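Putative phosphohistidine phosphatase SixA (PDB 2RFL) probably removes phosphate from phosphohistidine in signalling proteins, as a SixA-type member of the histidine phosphatase superfamily. Local coordinates at residues T9-R15 / S143-D149; A45-A49 / A72-F77; D56-T62 / I81-D87; N116-E120 / S138-T142. One frame throughout, in Å; residues are numbered along the deposited sequence.

Interaction 1 of 4, residues T9-R15 / S143-D149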
loop_
_atom_site.group_PDB
_atom_site.type_symbol
_atom_site.label_atom_id
_atom_site.label_comp_id
_atom_site.label_asym_id
_atom_site.label_seq_id
_atom_site.Cartn_x
_atom_site.Cartn_y
_atom_site.Cartn_z
ATOM N N THR A 9 3.902 13.914 -4.709
ATOM C CA THR A 9 5.193 14.137 -4.070
ATOM C C THR A 9 5.465 13.121 -2.938
ATOM O O THR A 9 6.593 12.970 -2.477
ATOM C CB THR A 9 5.397 15.648 -3.705
ATOM O OG1 THR A 9 4.821 15.984 -2.443
ATOM C CG2 THR A 9 4.762 16.508 -4.745
ATOM N N ARG A 10 4.417 12.411 -2.525
ATOM C CA ARG A 10 4.537 11.304 -1.571
ATOM C C ARG A 10 3.701 10.096 -1.995
ATOM O O ARG A 10 2.496 10.230 -2.230
ATOM C CB ARG A 10 4.146 11.718 -0.140
ATOM C CG ARG A 10 4.421 10.601 0.891
ATOM C CD ARG A 10 4.637 11.108 2.303
ATOM N NE ARG A 10 5.929 11.762 2.471
ATOM C CZ ARG A 10 6.422 12.140 3.645
ATOM N NH1 ARG A 10 5.734 11.907 4.751
ATOM N NH2 ARG A 10 7.603 12.727 3.719
ATOM N N VAL A 11 4.366 8.939 -2.068
ATOM C CA VAL A 11 3.766 7.637 -2.369
ATOM C C VAL A 11 3.762 6.713 -1.150
ATOM O O VAL A 11 4.801 6.383 -0.592
ATOM C CB VAL A 11 4.523 6.905 -3.513
ATOM C CG1 VAL A 11 4.182 5.425 -3.583
ATOM C CG2 VAL A 11 4.201 7.527 -4.838
ATOM N N TYR A 12 2.579 6.276 -0.763
ATOM C CA TYR A 12 2.453 5.215 0.225
ATOM C C TYR A 12 2.089 3.932 -0.484
ATOM O O TYR A 12 1.186 3.926 -1.358
ATOM C CB TYR A 12 1.383 5.546 1.246
ATOM C CG TYR A 12 1.552 6.878 1.975
ATOM C CD1 TYR A 12 0.768 7.984 1.629
ATOM C CD2 TYR A 12 2.467 7.007 3.061
ATOM C CE1 TYR A 12 0.908 9.197 2.316
ATOM C CE2 TYR A 12 2.604 8.212 3.761
ATOM C CZ TYR A 12 1.828 9.301 3.378
ATOM O OH TYR A 12 1.953 10.497 4.057
ATOM N N LEU A 13 2.810 2.870 -0.120
ATOM C CA LEU A 13 2.606 1.512 -0.622
ATOM C C LEU A 13 2.310 0.507 0.475
ATOM O O LEU A 13 3.227 0.105 1.239
ATOM C CB LEU A 13 3.867 1.018 -1.348
ATOM C CG LEU A 13 4.486 1.719 -2.545
ATOM C CD1 LEU A 13 5.716 0.937 -2.910
ATOM C CD2 LEU A 13 3.527 1.724 -3.671
ATOM N N LEU A 14 1.053 0.061 0.490
ATOM C CA LEU A 14 0.460 -0.761 1.536
ATOM C C LEU A 14 0.045 -2.146 1.022
ATOM O O LEU A 14 -0.839 -2.300 0.164
ATOM C CB LEU A 14 -0.765 -0.035 2.191
ATOM C CG LEU A 14 -1.583 -0.776 3.290
ATOM C CD1 LEU A 14 -0.750 -1.173 4.532
ATOM C CD2 LEU A 14 -2.862 -0.036 3.739
ATOM N N ARG A 15 0.666 -3.174 1.572
ATOM C CA ARG A 15 0.202 -4.502 1.277
ATOM C C ARG A 15 -0.953 -4.789 2.222
ATOM O O ARG A 15 -0.945 -4.336 3.361
ATOM C CB ARG A 15 1.309 -5.532 1.386
ATOM C CG ARG A 15 0.840 -6.916 0.922
ATOM C CD ARG A 15 1.950 -7.898 0.666
ATOM N NE ARG A 15 1.376 -9.213 0.515
ATOM C CZ ARG A 15 1.970 -10.332 0.921
ATOM N NH1 ARG A 15 3.192 -10.287 1.447
ATOM N NH2 ARG A 15 1.353 -11.501 0.788
ATOM N N SER A 143 0.357 -5.873 5.359
ATOM C CA SER A 143 0.252 -4.555 6.048
ATOM C C SER A 143 1.569 -3.821 6.253
ATOM O O SER A 143 1.677 -3.027 7.193
ATOM C CB SER A 143 -0.524 -4.612 7.356
ATOM O OG SER A 143 -0.900 -3.278 7.661
ATOM N N GLY A 144 2.540 -4.089 5.352
ATOM C CA GLY A 144 3.803 -3.336 5.251
ATOM C C GLY A 144 3.557 -2.027 4.514
ATOM O O GLY A 144 2.886 -1.997 3.492
ATOM N N LEU A 145 4.056 -0.929 5.054
ATOM C CA LEU A 145 3.867 0.399 4.443
ATOM C C LEU A 145 5.179 1.128 4.109
ATOM O O LEU A 145 5.888 1.604 4.997
ATOM C CB LEU A 145 3.009 1.280 5.336
ATOM C CG LEU A 145 2.850 2.771 5.052
ATOM C CD1 LEU A 145 1.833 2.970 3.908
ATOM C CD2 LEU A 145 2.435 3.537 6.348
ATOM N N ALA A 146 5.458 1.232 2.812
ATOM C CA ALA A 146 6.539 2.016 2.291
ATOM C C ALA A 146 6.053 3.452 2.159
ATOM O O ALA A 146 4.940 3.704 1.679
ATOM C CB ALA A 146 6.894 1.492 0.989
ATOM N N VAL A 147 6.878 4.382 2.635
ATOM C CA VAL A 147 6.666 5.838 2.520
ATOM C C VAL A 147 7.779 6.417 1.634
ATOM O O VAL A 147 8.958 6.369 1.994
ATOM C CB VAL A 147 6.695 6.567 3.905
ATOM C CG1 VAL A 147 6.308 8.038 3.776
ATOM C CG2 VAL A 147 5.784 5.866 4.909
ATOM N N LEU A 148 7.391 6.959 0.485
ATOM C CA LEU A 148 8.341 7.392 -0.515
ATOM C C LEU A 148 8.203 8.861 -0.870
ATOM O O LEU A 148 7.108 9.380 -0.926
ATOM C CB LEU A 148 8.227 6.525 -1.759
ATOM C CG LEU A 148 8.492 5.055 -1.492
ATOM C CD1 LEU A 148 7.293 4.189 -1.903
ATOM C CD2 LEU A 148 9.692 4.678 -2.233
ATOM N N ASP A 149 9.339 9.511 -1.092
ATOM C CA ASP A 149 9.394 10.914 -1.496
ATOM C C ASP A 149 10.299 11.072 -2.699
ATOM O O ASP A 149 11.191 10.228 -2.957
ATOM C CB ASP A 149 9.912 11.828 -0.360
ATOM C CG ASP A 149 8.817 12.254 0.627
ATOM O OD1 ASP A 149 7.829 12.904 0.230
ATOM O OD2 ASP A 149 8.955 11.956 1.830
#
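Leu13 and Ala146 sit at the middle of this antiparallel pairing, CB to CB at 3.9 Å, in the central sheet of an alpha-beta-alpha sandwich. Leu148 joins them on the same face: its CD1 lies 3.7 Å from Val11 CG1 and 3.8 Å from Leu13 CD1. Helix 118-127 packs on this face, so branched aliphatic side chains suit it, and Ala146 also touches Leu163 and Phe166 of strand 162-167. Tyr12, Leu14, Leu145 and Val147 point to the other face. There Leu145 CD1 reaches Tyr12 CB at 3.7 Å, and Val147 CG1 meets Tyr12 CE2 at the same distance.

The backbones run at 170° to each other and exchange hydrogen bonds in the two hydrogen-bonded pairs, Val11 with Leu148 and Leu13 with Ala146. Arg15 N extends the pattern to Gly144 O at 3.2 Å. Arg15 ends the strand and begins the Arg-His signature of this superfamily; its guanidinium leads away from the pairing to bond Phe140 O through NH1. Toward the other end, where both residues are partly exposed, Arg10 and Asp149 form a salt bridge, long polar side chains suiting this more open place: NE donates to Asp149 OD1 at 3.2 Å, and NH2 meets Asp149 OD2 at a very short 2.4 Å.

Interaction 2 of 4, residues A45-A49 / A72-F77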
loop_
_atom_site.group_PDB
_atom_site.type_symbol
_atom_site.label_atom_id
_atom_site.label_comp_id
_atom_site.label_asym_id
_atom_site.label_seq_id
_atom_site.Cartn_x
_atom_site.Cartn_y
_atom_site.Cartn_z
ATOM N N ALA A 45 -1.973 1.032 10.530
ATOM C CA ALA A 45 -2.833 2.233 10.451
ATOM C C ALA A 45 -2.533 3.235 11.593
ATOM O O ALA A 45 -2.124 4.332 11.318
ATOM C CB ALA A 45 -4.284 1.851 10.402
ATOM N N ASP A 46 -2.656 2.821 12.859
ATOM C CA ASP A 46 -2.285 3.649 14.039
ATOM C C ASP A 46 -0.873 4.252 14.100
ATOM O O ASP A 46 -0.699 5.400 14.509
ATOM C CB ASP A 46 -2.544 2.884 15.336
ATOM C CG ASP A 46 -3.972 2.995 15.794
ATOM O OD1 ASP A 46 -4.728 3.753 15.146
ATOM O OD2 ASP A 46 -4.332 2.327 16.797
ATOM N N LEU A 47 0.124 3.453 13.744
ATOM C CA LEU A 47 1.482 3.931 13.621
ATOM C C LEU A 47 1.470 5.092 12.625
ATOM O O LEU A 47 2.140 6.087 12.842
ATOM C CB LEU A 47 2.421 2.788 13.173
ATOM C CG LEU A 47 3.814 2.512 13.781
ATOM C CD1 LEU A 47 4.045 3.309 15.035
ATOM C CD2 LEU A 47 4.031 1.032 14.104
ATOM N N ALA A 48 0.648 4.983 11.578
ATOM C CA ALA A 48 0.665 5.914 10.433
ATOM C C ALA A 48 0.222 7.338 10.766
ATOM O O ALA A 48 1.006 8.265 10.630
ATOM C CB ALA A 48 -0.144 5.349 9.269
ATOM N N ALA A 49 -1.022 7.499 11.216
ATOM C CA ALA A 49 -1.555 8.785 11.670
ATOM C C ALA A 49 -0.775 9.330 12.844
ATOM O O ALA A 49 -1.046 10.437 13.329
ATOM C CB ALA A 49 -2.998 8.628 12.064
ATOM N N ALA A 72 -9.542 -0.155 7.905
ATOM C CA ALA A 72 -8.754 0.152 9.105
ATOM C C ALA A 72 -8.246 1.602 9.085
ATOM O O ALA A 72 -8.424 2.317 10.026
ATOM C CB ALA A 72 -7.642 -0.849 9.318
ATOM N N TRP A 73 -7.650 2.024 7.973
ATOM C CA TRP A 73 -7.202 3.409 7.758
ATOM C C TRP A 73 -8.237 4.523 7.899
ATOM O O TRP A 73 -7.922 5.542 8.517
ATOM C CB TRP A 73 -6.505 3.515 6.424
ATOM C CG TRP A 73 -5.214 2.771 6.473
ATOM C CD1 TRP A 73 -5.048 1.411 6.577
ATOM C CD2 TRP A 73 -3.902 3.339 6.476
ATOM N NE1 TRP A 73 -3.712 1.108 6.623
ATOM C CE2 TRP A 73 -2.986 2.268 6.560
ATOM C CE3 TRP A 73 -3.414 4.649 6.409
ATOM C CZ2 TRP A 73 -1.598 2.461 6.555
ATOM C CZ3 TRP A 73 -2.044 4.845 6.408
ATOM C CH2 TRP A 73 -1.145 3.752 6.472
ATOM N N GLN A 74 -9.438 4.345 7.329
ATOM C CA GLN A 74 -10.579 5.247 7.580
ATOM C C GLN A 74 -10.815 5.472 9.075
ATOM O O GLN A 74 -11.181 6.557 9.493
ATOM C CB GLN A 74 -11.856 4.692 6.957
ATOM C CG GLN A 74 -12.035 4.952 5.458
ATOM C CD GLN A 74 -13.264 4.231 4.899
ATOM O OE1 GLN A 74 -13.237 3.011 4.648
ATOM N NE2 GLN A 74 -14.348 4.974 4.708
ATOM N N ARG A 75 -10.588 4.416 9.854
ATOM C CA ARG A 75 -10.765 4.365 11.297
ATOM C C ARG A 75 -9.686 5.153 12.001
ATOM O O ARG A 75 -9.985 6.006 12.813
ATOM C CB ARG A 75 -10.666 2.922 11.769
ATOM C CG ARG A 75 -11.692 2.523 12.790
ATOM C CD ARG A 75 -12.741 1.640 12.150
ATOM N NE ARG A 75 -12.155 0.371 11.748
ATOM C CZ ARG A 75 -12.716 -0.495 10.918
ATOM N NH1 ARG A 75 -12.081 -1.616 10.626
ATOM N NH2 ARG A 75 -13.897 -0.240 10.375
ATOM N N ALA A 76 -8.424 4.858 11.693
ATOM C CA ALA A 76 -7.296 5.540 12.300
ATOM C C ALA A 76 -7.411 7.044 12.120
ATOM O O ALA A 76 -6.985 7.817 12.965
ATOM C CB ALA A 76 -5.989 5.020 11.732
ATOM N N PHE A 77 -7.997 7.452 10.999
ATOM C CA PHE A 77 -7.893 8.832 10.539
ATOM C C PHE A 77 -9.255 9.518 10.544
ATOM O O PHE A 77 -9.343 10.746 10.522
ATOM C CB PHE A 77 -7.282 8.884 9.137
ATOM C CG PHE A 77 -5.799 8.650 9.112
ATOM C CD1 PHE A 77 -5.289 7.367 9.010
ATOM C CD2 PHE A 77 -4.916 9.713 9.191
ATOM C CE1 PHE A 77 -3.925 7.148 8.988
ATOM C CE2 PHE A 77 -3.550 9.501 9.168
ATOM C CZ PHE A 77 -3.054 8.217 9.067
#
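Ala45, Ala76 and Ala49 lose the most area where two helices of the sandwich cross. The axes of the short segments come within 8.8 Å at a crossing angle of -41°, a fairly tight approach that small side chains permit. Ala45 loses more area than any other residue of the pair. Its CB meets Ala76 CB at 3.8 Å and also lies over the face of the Trp73 indole, 3.9 Å from the centroid of the five-membered ring and only 9° off the normal, a clear CH-pi contact. The short methyl lets the indole lie flat against the helix.

Ala76 points toward the partner helix, and besides Ala45 it meets the carboxylate of the exposed Asp46, OD1 lying 3.9 Å from Ala76 CB. Ala49, one turn beyond Ala45, presents its CB to the face of the Phe77 ring, although the modelled spacing is too short to be taken literally. Between these two, Ala48 faces the large rings, its CB 4.1 Å from Phe77 CZ and 3.4 Å from Trp73 CH2. Alanine methyls of both helices and the aromatic rings of the second thus fit together without polar links.

Helices 35-51 and 64-77 lie side by side on one face of the sheet: Trp73 reaches down to Leu14 of strand 10-15 and Leu145 of strand 145-149, while Ala48 also touches Tyr53 in the loop that follows helix 35-51.

Interaction 3 of 4, residues D56-T62 / I81-D87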
loop_
_atom_site.group_PDB
_atom_site.type_symbol
_atom_site.label_atom_id
_atom_site.label_comp_id
_atom_site.label_asym_id
_atom_site.label_seq_id
_atom_site.Cartn_x
_atom_site.Cartn_y
_atom_site.Cartn_z
ATOM N N ASP A 56 -4.037 11.968 0.696
ATOM C CA ASP A 56 -5.190 12.664 0.096
ATOM C C ASP A 56 -6.125 11.687 -0.606
ATOM O O ASP A 56 -7.318 11.753 -0.440
ATOM C CB ASP A 56 -4.690 13.700 -0.900
ATOM C CG ASP A 56 -3.622 14.584 -0.316
ATOM O OD1 ASP A 56 -3.564 14.747 0.926
ATOM O OD2 ASP A 56 -2.841 15.132 -1.092
ATOM N N LEU A 57 -5.532 10.782 -1.384
ATOM C CA LEU A 57 -6.246 9.740 -2.134
ATOM C C LEU A 57 -5.743 8.293 -1.842
ATOM O O LEU A 57 -4.538 8.032 -1.855
ATOM C CB LEU A 57 -6.166 10.056 -3.635
ATOM C CG LEU A 57 -6.628 8.946 -4.590
ATOM C CD1 LEU A 57 -8.139 8.739 -4.674
ATOM C CD2 LEU A 57 -6.018 9.207 -5.951
ATOM N N ILE A 58 -6.682 7.391 -1.578
ATOM C CA ILE A 58 -6.416 5.955 -1.438
ATOM C C ILE A 58 -6.979 5.156 -2.606
ATOM O O ILE A 58 -8.197 5.149 -2.794
ATOM C CB ILE A 58 -7.053 5.341 -0.151
ATOM C CG1 ILE A 58 -6.487 5.989 1.109
ATOM C CG2 ILE A 58 -6.829 3.822 -0.099
ATOM C CD1 ILE A 58 -7.367 5.832 2.318
ATOM N N LEU A 59 -6.098 4.464 -3.359
ATOM C CA LEU A 59 -6.501 3.524 -4.430
ATOM C C LEU A 59 -6.318 2.078 -3.983
ATOM O O LEU A 59 -5.235 1.656 -3.605
ATOM C CB LEU A 59 -5.711 3.765 -5.708
ATOM C CG LEU A 59 -5.718 5.156 -6.335
ATOM C CD1 LEU A 59 -4.840 5.304 -7.585
ATOM C CD2 LEU A 59 -7.177 5.543 -6.565
ATOM N N SER A 60 -7.395 1.317 -3.988
ATOM C CA SER A 60 -7.377 -0.036 -3.409
ATOM C C SER A 60 -8.001 -1.038 -4.349
ATOM O O SER A 60 -8.916 -0.694 -5.073
ATOM C CB SER A 60 -8.168 -0.069 -2.098
ATOM O OG SER A 60 -8.303 -1.391 -1.548
ATOM N N SER A 61 -7.504 -2.276 -4.307
ATOM C CA SER A 61 -8.216 -3.440 -4.810
ATOM C C SER A 61 -9.651 -3.468 -4.245
ATOM O O SER A 61 -9.943 -2.989 -3.122
ATOM C CB SER A 61 -7.453 -4.741 -4.435
ATOM O OG SER A 61 -8.078 -5.970 -4.844
ATOM N N THR A 62 -10.542 -4.047 -5.029
ATOM C CA THR A 62 -11.860 -4.281 -4.588
ATOM C C THR A 62 -11.896 -5.555 -3.757
ATOM O O THR A 62 -12.914 -5.807 -3.123
ATOM C CB THR A 62 -12.799 -4.400 -5.798
ATOM O OG1 THR A 62 -12.154 -5.196 -6.793
ATOM C CG2 THR A 62 -13.071 -3.045 -6.367
ATOM N N ILE A 81 -10.458 10.907 4.026
ATOM C CA ILE A 81 -9.669 10.506 2.873
ATOM C C ILE A 81 -10.509 10.118 1.671
ATOM O O ILE A 81 -11.481 9.446 1.803
ATOM C CB ILE A 81 -8.839 9.283 3.214
ATOM C CG1 ILE A 81 -8.092 9.474 4.515
ATOM C CG2 ILE A 81 -7.917 8.983 2.121
ATOM C CD1 ILE A 81 -7.030 8.564 4.708
ATOM N N ASP A 82 -10.086 10.523 0.494
ATOM C CA ASP A 82 -10.611 10.027 -0.753
ATOM C C ASP A 82 -10.245 8.617 -1.027
ATOM O O ASP A 82 -9.112 8.302 -1.061
ATOM C CB ASP A 82 -10.032 10.818 -1.888
ATOM C CG ASP A 82 -10.814 12.008 -2.209
ATOM O OD1 ASP A 82 -11.812 11.867 -2.852
ATOM O OD2 ASP A 82 -10.451 13.107 -1.865
ATOM N N ILE A 83 -11.215 7.771 -1.285
ATOM C CA ILE A 83 -10.896 6.383 -1.603
ATOM C C ILE A 83 -11.637 5.849 -2.833
ATOM O O ILE A 83 -12.848 6.031 -3.003
ATOM C CB ILE A 83 -10.963 5.410 -0.377
ATOM C CG1 ILE A 83 -12.239 4.571 -0.356
ATOM C CG2 ILE A 83 -10.755 6.125 0.946
ATOM C CD1 ILE A 83 -13.415 5.216 0.353
ATOM N N VAL A 84 -10.879 5.204 -3.704
ATOM C CA VAL A 84 -11.445 4.617 -4.910
ATOM C C VAL A 84 -11.060 3.151 -5.081
ATOM O O VAL A 84 -9.906 2.738 -4.858
ATOM C CB VAL A 84 -11.015 5.373 -6.137
ATOM C CG1 VAL A 84 -11.719 6.719 -6.188
ATOM C CG2 VAL A 84 -9.522 5.506 -6.063
ATOM N N TYR A 85 -12.055 2.394 -5.515
ATOM C CA TYR A 85 -11.925 0.976 -5.704
ATOM C C TYR A 85 -11.860 0.536 -7.170
ATOM O O TYR A 85 -12.671 0.920 -7.987
ATOM C CB TYR A 85 -13.042 0.293 -4.963
ATOM C CG TYR A 85 -12.911 0.466 -3.477
ATOM C CD1 TYR A 85 -11.991 -0.286 -2.764
ATOM C CD2 TYR A 85 -13.684 1.409 -2.791
ATOM C CE1 TYR A 85 -11.863 -0.140 -1.387
ATOM C CE2 TYR A 85 -13.567 1.561 -1.415
ATOM C CZ TYR A 85 -12.653 0.783 -0.728
ATOM O OH TYR A 85 -12.518 0.906 0.620
ATOM N N ILE A 86 -10.871 -0.292 -7.453
ATOM C CA ILE A 86 -10.415 -0.562 -8.774
ATOM C C ILE A 86 -10.206 -2.051 -8.835
ATOM O O ILE A 86 -9.198 -2.552 -8.316
ATOM C CB ILE A 86 -9.072 0.171 -8.994
ATOM C CG1 ILE A 86 -9.262 1.695 -8.796
ATOM C CG2 ILE A 86 -8.413 -0.231 -10.349
ATOM C CD1 ILE A 86 -8.115 2.526 -9.158
ATOM N N ASP A 87 -11.165 -2.751 -9.449
ATOM C CA ASP A 87 -11.147 -4.216 -9.574
ATOM C C ASP A 87 -9.838 -4.712 -10.209
ATOM O O ASP A 87 -9.287 -5.735 -9.795
ATOM C CB ASP A 87 -12.346 -4.730 -10.408
ATOM C CG ASP A 87 -13.673 -4.867 -9.603
ATOM O OD1 ASP A 87 -13.762 -5.551 -8.561
ATOM O OD2 ASP A 87 -14.681 -4.321 -10.080
#
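Ile58 lies against Ile83, CD1 to CG2 at 3.7 Å, with Ile81 beside it, where two parallel strands of a beta-alpha-beta crossover join. Helix 64-77 makes the connection and packs on the face holding Ser60 and Tyr85; Ser60 CB comes 3.8 Å from Tyr85 CE1, and a small serine there leaves space for the helix. On the other face Leu57 CD1 touches Val84 CG2 at 3.8 Å.

Strand 82-85 is outermost in the sheet, and main-chain bonds tie it to 57-60 in staggered parallel fashion: Ile58 N to Asp82 O at 2.6 Å, Val84 N to Ile58 O at 2.8 Å, Ser60 N to Val84 O at 3.0 Å. Asp82, on the open edge, can afford its charge. Ser61 OG bonds His115, and Tyr85 makes a cation-pi contact with Arg67. The pairing finishes with a side-chain hydrogen bond, Thr62 OG1 donating to Asp87 OD1 at a very short 2.4 Å.

Interaction 4 of 4, residues N116-E120 / S138-T142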
loop_
_atom_site.group_PDB
_atom_site.type_symbol
_atom_site.label_atom_id
_atom_site.label_comp_id
_atom_site.label_asym_id
_atom_site.label_seq_id
_atom_site.Cartn_x
_atom_site.Cartn_y
_atom_site.Cartn_z
ATOM N N ASN A 116 0.931 -8.393 -3.516
ATOM C CA ASN A 116 2.119 -9.026 -4.091
ATOM C C ASN A 116 1.744 -9.925 -5.288
ATOM O O ASN A 116 0.660 -10.476 -5.299
ATOM C CB ASN A 116 2.842 -9.849 -3.006
ATOM C CG ASN A 116 3.915 -9.045 -2.250
ATOM O OD1 ASN A 116 4.264 -7.912 -2.609
ATOM N ND2 ASN A 116 4.456 -9.650 -1.210
ATOM N N PRO A 117 2.641 -10.106 -6.283
ATOM C CA PRO A 117 3.975 -9.550 -6.509
ATOM C C PRO A 117 3.936 -8.102 -6.966
ATOM O O PRO A 117 4.964 -7.427 -6.893
ATOM C CB PRO A 117 4.529 -10.379 -7.682
ATOM C CG PRO A 117 3.513 -11.251 -8.117
ATOM C CD PRO A 117 2.263 -11.038 -7.366
ATOM N N THR A 118 2.784 -7.646 -7.464
ATOM C CA THR A 118 2.667 -6.288 -7.979
ATOM C C THR A 118 3.129 -5.189 -7.015
ATOM O O THR A 118 3.751 -4.234 -7.429
ATOM C CB THR A 118 1.244 -6.013 -8.419
ATOM O OG1 THR A 118 0.673 -7.242 -8.865
ATOM C CG2 THR A 118 1.201 -4.960 -9.537
HETATM N N MSE A 119 2.807 -5.320 -5.742
HETATM C CA MSE A 119 3.201 -4.316 -4.746
HETATM C C MSE A 119 4.736 -4.260 -4.585
HETATM O O MSE A 119 5.337 -3.191 -4.725
HETATM C CB MSE A 119 2.474 -4.554 -3.397
HETATM C CG MSE A 119 2.446 -3.319 -2.435
HETATM SE SE MSE A 119 1.758 -1.601 -3.205
HETATM C CE MSE A 119 -0.112 -2.115 -3.543
ATOM N N GLU A 120 5.342 -5.421 -4.299
ATOM C CA GLU A 120 6.812 -5.569 -4.249
ATOM C C GLU A 120 7.476 -5.076 -5.541
ATOM O O GLU A 120 8.479 -4.372 -5.480
ATOM C CB GLU A 120 7.236 -7.020 -3.925
ATOM C CG GLU A 120 8.600 -7.133 -3.214
ATOM C CD GLU A 120 8.936 -8.554 -2.664
ATOM O OE1 GLU A 120 8.024 -9.273 -2.195
ATOM O OE2 GLU A 120 10.132 -8.953 -2.707
ATOM N N SER A 138 13.413 -10.439 3.551
ATOM C CA SER A 138 12.403 -11.454 3.260
ATOM C C SER A 138 11.186 -10.959 2.467
ATOM O O SER A 138 10.134 -11.596 2.473
ATOM C CB SER A 138 11.979 -12.158 4.550
ATOM O OG SER A 138 11.708 -11.218 5.563
ATOM N N GLY A 139 11.327 -9.837 1.772
ATOM C CA GLY A 139 10.268 -9.364 0.889
ATOM C C GLY A 139 9.270 -8.421 1.532
ATOM O O GLY A 139 9.455 -8.014 2.674
ATOM N N PHE A 140 8.209 -8.095 0.793
ATOM C CA PHE A 140 7.236 -7.051 1.162
ATOM C C PHE A 140 6.055 -7.697 1.924
ATOM O O PHE A 140 5.171 -8.332 1.308
ATOM C CB PHE A 140 6.783 -6.341 -0.119
ATOM C CG PHE A 140 6.148 -5.004 0.086
ATOM C CD1 PHE A 140 5.071 -4.835 0.957
ATOM C CD2 PHE A 140 6.593 -3.906 -0.647
ATOM C CE1 PHE A 140 4.445 -3.598 1.138
ATOM C CE2 PHE A 140 5.985 -2.656 -0.484
ATOM C CZ PHE A 140 4.891 -2.512 0.432
ATOM N N PRO A 141 6.054 -7.562 3.269
ATOM C CA PRO A 141 5.111 -8.237 4.152
ATOM C C PRO A 141 3.664 -7.667 4.122
ATOM O O PRO A 141 3.422 -6.581 3.569
ATOM C CB PRO A 141 5.758 -8.046 5.539
ATOM C CG PRO A 141 6.521 -6.743 5.434
ATOM C CD PRO A 141 7.003 -6.699 4.015
ATOM N N THR A 142 2.726 -8.412 4.714
ATOM C CA THR A 142 1.335 -7.991 4.807
ATOM C C THR A 142 1.167 -6.837 5.756
ATOM O O THR A 142 1.711 -6.842 6.843
ATOM C CB THR A 142 0.390 -9.096 5.309
ATOM O OG1 THR A 142 0.835 -9.592 6.586
ATOM C CG2 THR A 142 0.240 -10.198 4.267
HETATM O O HOH W 1 6.751 -10.158 0.295
#
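This is a mixed polar and aromatic contact between the start of helix 118-127 and the irregular chain that leads into strand 145-149, beside the end of strand 10-15. Phe140 gives most of the loop's share. Its ring lies with one face under Met119 (present as selenomethionine), whose CG is 4.1 Å from the centroid and 20° off the normal, a CH-pi contact. A flat ring fills this buried place well, since Leu13 also touches it and Phe166 meets it edge-to-face.

The backbone of the same residue is held by polar groups of the helix start. Asn116 ND2 donates to Phe140 O at 2.9 Å, while Asn116 OD1 accepts from Glu120 N at 3.2 Å, so one amide serves both loop and helix. Glu120 OE1 receives a weak hydrogen bond from Phe140 N at 3.2 Å, and water 1 donates to Glu120 OE1 at 2.9 Å and to Phe140 O at 2.6 Å. Gly139 has a positive phi at which a side chain would jam against the preceding carbonyl, and Glu120 OE2 closes to 3.6 Å from Gly139 CA.

Phe140 O also accepts from Arg15 NH1. An asparagine, a water and an arginine thus converge on one carbonyl, which implies that the position of the Arg15 side chain, part of the superfamily's Arg-His signature, is linked to the course of this loop.

Interactions 1 and 3 pair strands of one sheet and rest on main-chain hydrogen bonds, but interaction 1 is antiparallel and buried near the chain's centre, whereas interaction 3 is parallel and holds an edge strand with more exposed residues. Interaction 2 packs two helices on the sheet mainly through apolar and CH-pi contacts, without a hydrogen bond between the segments, and touches interaction 1 by way of Trp73 on Leu14 and Leu145. It shares the crossover with interaction 3, since helix 64-77 connects those strands. Interaction 4 relies on side-chain amide, carboxylate and water bonding with one aromatic contact; it meets interaction 1 at Arg15 and Leu13 but stays about 9 Å, nearest atoms, from interaction 2.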